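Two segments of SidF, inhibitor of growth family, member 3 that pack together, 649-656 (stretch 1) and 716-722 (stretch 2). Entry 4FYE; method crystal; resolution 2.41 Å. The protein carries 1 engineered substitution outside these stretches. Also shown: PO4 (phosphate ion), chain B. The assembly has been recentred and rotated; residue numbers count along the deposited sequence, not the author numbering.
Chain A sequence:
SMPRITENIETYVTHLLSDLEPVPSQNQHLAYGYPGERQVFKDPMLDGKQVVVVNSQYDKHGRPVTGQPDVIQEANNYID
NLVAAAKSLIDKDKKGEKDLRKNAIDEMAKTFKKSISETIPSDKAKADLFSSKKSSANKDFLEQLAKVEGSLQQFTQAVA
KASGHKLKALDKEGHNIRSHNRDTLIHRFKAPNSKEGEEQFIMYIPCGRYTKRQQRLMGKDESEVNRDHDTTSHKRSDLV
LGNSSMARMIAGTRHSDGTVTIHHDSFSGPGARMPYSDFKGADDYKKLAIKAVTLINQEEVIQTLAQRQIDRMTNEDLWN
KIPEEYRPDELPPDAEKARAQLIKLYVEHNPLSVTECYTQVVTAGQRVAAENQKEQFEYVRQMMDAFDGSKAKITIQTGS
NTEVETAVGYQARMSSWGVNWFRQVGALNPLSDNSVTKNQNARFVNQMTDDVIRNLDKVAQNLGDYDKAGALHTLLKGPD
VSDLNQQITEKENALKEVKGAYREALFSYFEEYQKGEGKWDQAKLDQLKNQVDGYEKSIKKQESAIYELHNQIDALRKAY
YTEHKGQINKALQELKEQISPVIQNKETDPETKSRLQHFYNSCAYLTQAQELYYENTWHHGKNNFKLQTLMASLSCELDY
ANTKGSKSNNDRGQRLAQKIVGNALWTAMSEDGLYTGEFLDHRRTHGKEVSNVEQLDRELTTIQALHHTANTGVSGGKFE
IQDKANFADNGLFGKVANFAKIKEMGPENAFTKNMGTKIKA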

ATOM      1  N   ASN A 649      -1.937  -3.633   7.387  1.00 70.11           N
ATOM      2  CA  ASN A 649      -1.211  -2.614   6.651  1.00 68.44           C
ATOM      3  C   ASN A 649      -0.840  -1.415   7.502  1.00 68.80           C
ATOM      4  O   ASN A 649      -0.280  -0.453   7.014  1.00 72.80           O
ATOM      5  N   ASN A 650      -1.170  -1.479   8.778  1.00 63.79           N
ATOM      6  CA  ASN A 650      -0.774  -0.451   9.722  1.00 59.87           C
ATOM      7  C   ASN A 650       0.726  -0.373   9.967  1.00 65.09           C
ATOM      8  O   ASN A 650       1.267   0.702  10.174  1.00 69.50           O
ATOM      9  N   ASP A 651       1.387  -1.521  10.004  1.00 54.11           N
ATOM     10  CA  ASP A 651       2.755  -1.557  10.482  1.00 50.12           C
ATOM     11  C   ASP A 651       3.845  -1.877   9.467  1.00 51.71           C
ATOM     12  O   ASP A 651       4.544  -0.989   9.022  1.00 45.53           O
ATOM     13  N   ARG A 652       3.995  -3.143   9.103  1.00 45.68           N
ATOM     14  CA  ARG A 652       5.079  -3.545   8.214  1.00 43.56           C
ATOM     15  C   ARG A 652       4.985  -2.916   6.833  1.00 39.70           C
ATOM     16  O   ARG A 652       5.977  -2.492   6.270  1.00 37.36           O
ATOM     17  N   GLY A 653       3.775  -2.860   6.304  1.00 40.84           N
ATOM     18  CA  GLY A 653       3.503  -2.294   4.957  1.00 34.24           C
ATOM     19  C   GLY A 653       3.765  -0.814   4.878  1.00 36.06           C
ATOM     20  O   GLY A 653       4.310  -0.312   3.876  1.00 42.41           O
ATOM     21  N   GLN A 654       3.403  -0.089   5.930  1.00 34.73           N
ATOM     22  CA  GLN A 654       3.751   1.340   6.025  1.00 34.87           C
ATOM     23  C   GLN A 654       5.260   1.611   5.968  1.00 32.72           C
ATOM     24  O   GLN A 654       5.706   2.642   5.401  1.00 32.78           O
ATOM     25  N   ARG A 655       6.035   0.753   6.614  1.00 28.41           N
ATOM     26  CA  ARG A 655       7.460   0.937   6.594  1.00 35.45           C
ATOM     27  C   ARG A 655       8.043   0.627   5.186  1.00 38.36           C
ATOM     28  O   ARG A 655       8.993   1.275   4.744  1.00 40.98           O
ATOM     29  N   LEU A 656       7.486  -0.363   4.483  1.00 37.27           N
ATOM     30  CA  LEU A 656       7.890  -0.563   3.137  1.00 35.23           C
ATOM     31  C   LEU A 656       7.472   0.704   2.326  1.00 38.28           C
ATOM     32  O   LEU A 656       8.293   1.219   1.531  1.00 38.29           O
ATOM     33  N   GLY A 716       0.401   5.528  15.436  1.00 39.70           N
ATOM     34  CA  GLY A 716       1.161   4.324  15.465  1.00 38.60           C
ATOM     35  C   GLY A 716       1.875   4.090  14.141  1.00 52.61           C
ATOM     36  O   GLY A 716       2.257   5.016  13.439  1.00 39.16           O
ATOM     37  N   GLY A 717       1.771   2.818  13.763  1.00 56.69           N
ATOM     38  CA  GLY A 717       2.796   2.047  13.236  1.00 52.97           C
ATOM     39  C   GLY A 717       3.405   1.376  14.457  1.00 44.89           C
ATOM     40  O   GLY A 717       3.978   2.060  15.291  1.00 47.35           O
ATOM     41  N   LYS A 718       3.355   0.061  14.513  1.00 43.69           N
ATOM     42  CA  LYS A 718       3.943  -0.718  15.601  1.00 49.12           C
ATOM     43  C   LYS A 718       5.060  -1.672  15.172  1.00 51.64           C
ATOM     44  O   LYS A 718       5.372  -2.593  15.916  1.00 62.53           O
ATOM     45  N   PHE A 719       5.601  -1.529  13.974  1.00 46.92           N
ATOM     46  CA  PHE A 719       6.719  -2.353  13.486  1.00 47.86           C
ATOM     47  C   PHE A 719       7.943  -2.455  14.443  1.00 50.20           C
ATOM     48  O   PHE A 719       8.480  -1.441  14.846  1.00 44.71           O
ATOM     49  N   GLU A 720       8.436  -3.658  14.748  1.00 48.37           N
ATOM     50  CA  GLU A 720       9.645  -3.737  15.570  1.00 44.67           C
ATOM     51  C   GLU A 720      10.867  -3.596  14.730  1.00 42.30           C
ATOM     52  O   GLU A 720      11.205  -4.501  13.955  1.00 44.08           O
ATOM     53  N   ILE A 721      11.553  -2.466  14.880  1.00 40.16           N
ATOM     54  CA  ILE A 721      12.731  -2.237  14.084  1.00 41.93           C
ATOM     55  C   ILE A 721      13.740  -3.375  14.351  1.00 46.14           C
ATOM     56  O   ILE A 721      13.902  -3.768  15.497  1.00 43.03           O
ATOM     57  N   GLN A 722      14.362  -3.909  13.288  1.00 42.49           N
ATOM     58  CA  GLN A 722      15.267  -5.044  13.386  1.00 44.78           C
ATOM     59  C   GLN A 722      16.685  -4.605  13.431  1.00 52.08           C
ATOM     60  O   GLN A 722      17.467  -5.220  14.111  1.00 52.96           O
TER

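This is a small, mixed contact in which one backbone-to-carboxylate hydrogen bond ties a loop to the residue just before a helix, while a phenylalanine ring packs on the aliphatic parts of two arginines, and a phosphate ion is held beside the loop and first helical residue of stretch 1. The two stretches bury 343 Å² in total, and the CA atoms nearest each other across the stretches are those of Asp-651 and Gly-717, 4.5 Å apart.

The polar link centres on Asp-651, whose CA-to-CB bond points toward stretch 2. With chi1 in the m well (-39°), the carboxylate reaches the loop backbone: Lys-718 N donates to Asp-651 OD1 at 2.7 Å with an N-H...acceptor angle of 148°. Asp-651 OD1 also lies 3.5 Å from Gly-717 C and 3.3 Å from Lys-718 CB, so it sits close against the loop backbone. Gly-717 has a positive phi of 92°, which favours glycine, and its CA approaches Asn-650 O to 3.7 Å. The CA-to-CB bond of Lys-718 points sideways and the end of its side chain leads away, leaving the backbone amide as its polar link to stretch 1.

Phe-719 supplies the largest covered area of any residue here, 90 Å². Its CA-to-CB bond points toward stretch 1, and chi1 of 176° (t) with chi2 of 63° places the ring beside both arginines. Phe-719 CD1 is 3.7 Å from Arg-652 CG, and Phe-719 CD2 is 3.6 Å from Arg-655 CG; both methylene carbons approach the ring obliquely. These are carbon-carbon contacts at van der Waals range. Arg-655 is folded, with chi1, chi2 and chi3 all m (-51°, -48° and -49°), and its CA-to-CB bond points toward the loop. Beyond the phenylalanine, Arg-655 NH1 comes within 4.4 Å of Ile-721 CD1, a looser contact made as the end of the isoleucine side chain (chi1 -66°, m) comes nearer; Arg-655 NH2 is hydrogen-bonded elsewhere in the structure.

Arg-652 combines its packing role with phosphate binding. Its CA-to-CB bond points sideways, chi1 is off-well at -91°, and chi2 and chi3 are t and m. Arg-652 NE donates to PO4 O1 at 2.7 Å and Arg-652 NH2 to PO4 O2 at 2.9 Å, with O1 at the guanidinium edge. Backbone amides add to this grip: Arg-652 N reaches PO4 O1 at 2.9 Å and Asp-651 N reaches PO4 O4 at 3.0 Å. Asp-651 OD2 lies 2.4 Å from PO4 O3, so close that one of the two acid groups probably carries a proton. The Asp-651 carboxylate therefore lies between ion and loop.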

ATOM      1  CB  ASN A 649      -1.981  -2.154   5.423  1.00 65.26           C
ATOM      2  CG  ASN A 649      -1.076  -1.531   4.392  1.00 72.12           C
ATOM      3  OD1 ASN A 649      -0.052  -2.100   4.036  1.00 80.88           O
ATOM      4  ND2 ASN A 649      -1.434  -0.348   3.925  1.00 68.40           N
ATOM      5  CB  ASN A 650      -1.531  -0.602  11.037  1.00 57.97           C
ATOM      6  CG  ASN A 650      -2.967  -0.157  10.925  1.00 58.04           C
ATOM      7  OD1 ASN A 650      -3.277   0.780  10.202  1.00 52.59           O
ATOM      8  ND2 ASN A 650      -3.851  -0.834  11.634  1.00 50.19           N
ATOM      9  CB  ASP A 651       2.834  -2.491  11.683  1.00 55.22           C
ATOM     10  CG  ASP A 651       1.632  -2.357  12.593  1.00 58.86           C
ATOM     11  OD1 ASP A 651       1.467  -1.293  13.212  1.00 59.18           O
ATOM     12  OD2 ASP A 651       0.841  -3.310  12.683  1.00 62.36           O
ATOM     13  CB  ARG A 652       5.132  -5.064   8.086  1.00 42.80           C
ATOM     14  CG  ARG A 652       6.035  -5.739   9.095  1.00 49.86           C
ATOM     15  CD  ARG A 652       5.771  -7.227   9.161  1.00 49.31           C
ATOM     16  NE  ARG A 652       4.350  -7.526   9.207  1.00 50.53           N
ATOM     17  CZ  ARG A 652       3.854  -8.750   9.304  1.00 51.95           C
ATOM     18  NH1 ARG A 652       4.662  -9.786   9.361  1.00 52.49           N
ATOM     19  NH2 ARG A 652       2.550  -8.934   9.344  1.00 49.03           N
ATOM     20  CB  GLN A 654       3.271   1.946   7.372  1.00 38.40           C
ATOM     21  CG  GLN A 654       1.773   2.127   7.457  1.00 41.46           C
ATOM     22  CD  GLN A 654       1.261   2.743   6.177  1.00 48.88           C
ATOM     23  OE1 GLN A 654       1.514   3.899   5.890  1.00 48.31           O
ATOM     24  NE2 GLN A 654       0.586   1.947   5.376  1.00 48.60           N
ATOM     25  CB  ARG A 655       8.195   0.079   7.628  1.00 41.57           C
ATOM     26  CG  ARG A 655       7.793   0.059   9.104  1.00 46.01           C
ATOM     27  CD  ARG A 655       7.535   1.313   9.988  1.00 48.39           C
ATOM     28  NE  ARG A 655       8.485   2.350   9.997  1.00 48.41           N
ATOM     29  CZ  ARG A 655       8.989   3.007  11.066  1.00 54.48           C
ATOM     30  NH1 ARG A 655       8.697   2.730  12.315  1.00 44.35           N
ATOM     31  NH2 ARG A 655       9.849   4.015  10.847  1.00 46.39           N
ATOM     32  CB  LEU A 656       7.261  -1.843   2.578  1.00 33.47           C
ATOM     33  CG  LEU A 656       7.653  -2.072   1.128  1.00 36.09           C
ATOM     34  CD1 LEU A 656       9.170  -2.355   0.839  1.00 32.28           C
ATOM     35  CD2 LEU A 656       6.747  -3.162   0.648  1.00 35.76           C
ATOM     36  CB  LYS A 718       2.856  -1.632  16.198  1.00 54.27           C
ATOM     37  CG  LYS A 718       2.869  -1.635  17.692  1.00 61.89           C
ATOM     38  CD  LYS A 718       2.896  -3.047  18.251  1.00 80.82           C
ATOM     39  CE  LYS A 718       3.444  -3.062  19.680  1.00 80.93           C
ATOM     40  NZ  LYS A 718       3.608  -4.453  20.204  1.00 80.95           N
ATOM     41  CB  PHE A 719       7.214  -1.814  12.152  1.00 38.71           C
ATOM     42  CG  PHE A 719       8.441  -2.551  11.628  1.00 41.15           C
ATOM     43  CD1 PHE A 719       8.363  -3.916  11.315  1.00 38.81           C
ATOM     44  CD2 PHE A 719       9.675  -1.893  11.478  1.00 36.30           C
ATOM     45  CE1 PHE A 719       9.470  -4.597  10.849  1.00 39.14           C
ATOM     46  CE2 PHE A 719      10.761  -2.584  10.990  1.00 39.91           C
ATOM     47  CZ  PHE A 719      10.668  -3.922  10.677  1.00 38.28           C
ATOM     48  CB  GLU A 720       9.704  -5.030  16.303  1.00 51.69           C
ATOM     49  CG  GLU A 720       8.676  -5.079  17.403  1.00 75.44           C
ATOM     50  CD  GLU A 720       8.544  -6.472  17.989  1.00 92.87           C
ATOM     51  OE1 GLU A 720       7.396  -6.983  17.994  1.00103.50           O
ATOM     52  OE2 GLU A 720       9.586  -7.050  18.413  1.00 92.28           O
ATOM     53  CB  ILE A 721      13.308  -0.831  14.314  1.00 38.71           C
ATOM     54  CG1 ILE A 721      12.304   0.219  13.780  1.00 39.01           C
ATOM     55  CG2 ILE A 721      14.628  -0.692  13.596  1.00 34.50           C
ATOM     56  CD1 ILE A 721      12.489   1.637  14.357  1.00 32.47           C
ATOM     57  CB  GLN A 722      15.131  -5.992  12.188  1.00 40.94           C
ATOM     58  CG  GLN A 722      13.823  -6.792  12.226  1.00 42.39           C
ATOM     59  CD  GLN A 722      13.606  -7.522  13.527  1.00 44.79           C
ATOM     60  OE1 GLN A 722      12.772  -7.124  14.324  1.00 45.24           O
ATOM     61  NE2 GLN A 722      14.359  -8.585  13.754  1.00 46.88           N
TER
HETATM   62  P   PO4 B 801       1.163  -5.540  10.145  1.00 62.81           P
HETATM   63  O1  PO4 B 801       2.694  -5.554  10.067  1.00 58.13           O
HETATM   64  O2  PO4 B 801       0.587  -6.833   9.580  1.00 83.68           O
HETATM   65  O3  PO4 B 801       0.580  -5.422  11.562  1.00 66.41           O
HETATM   66  O4  PO4 B 801       0.623  -4.352   9.326  1.00 78.06           O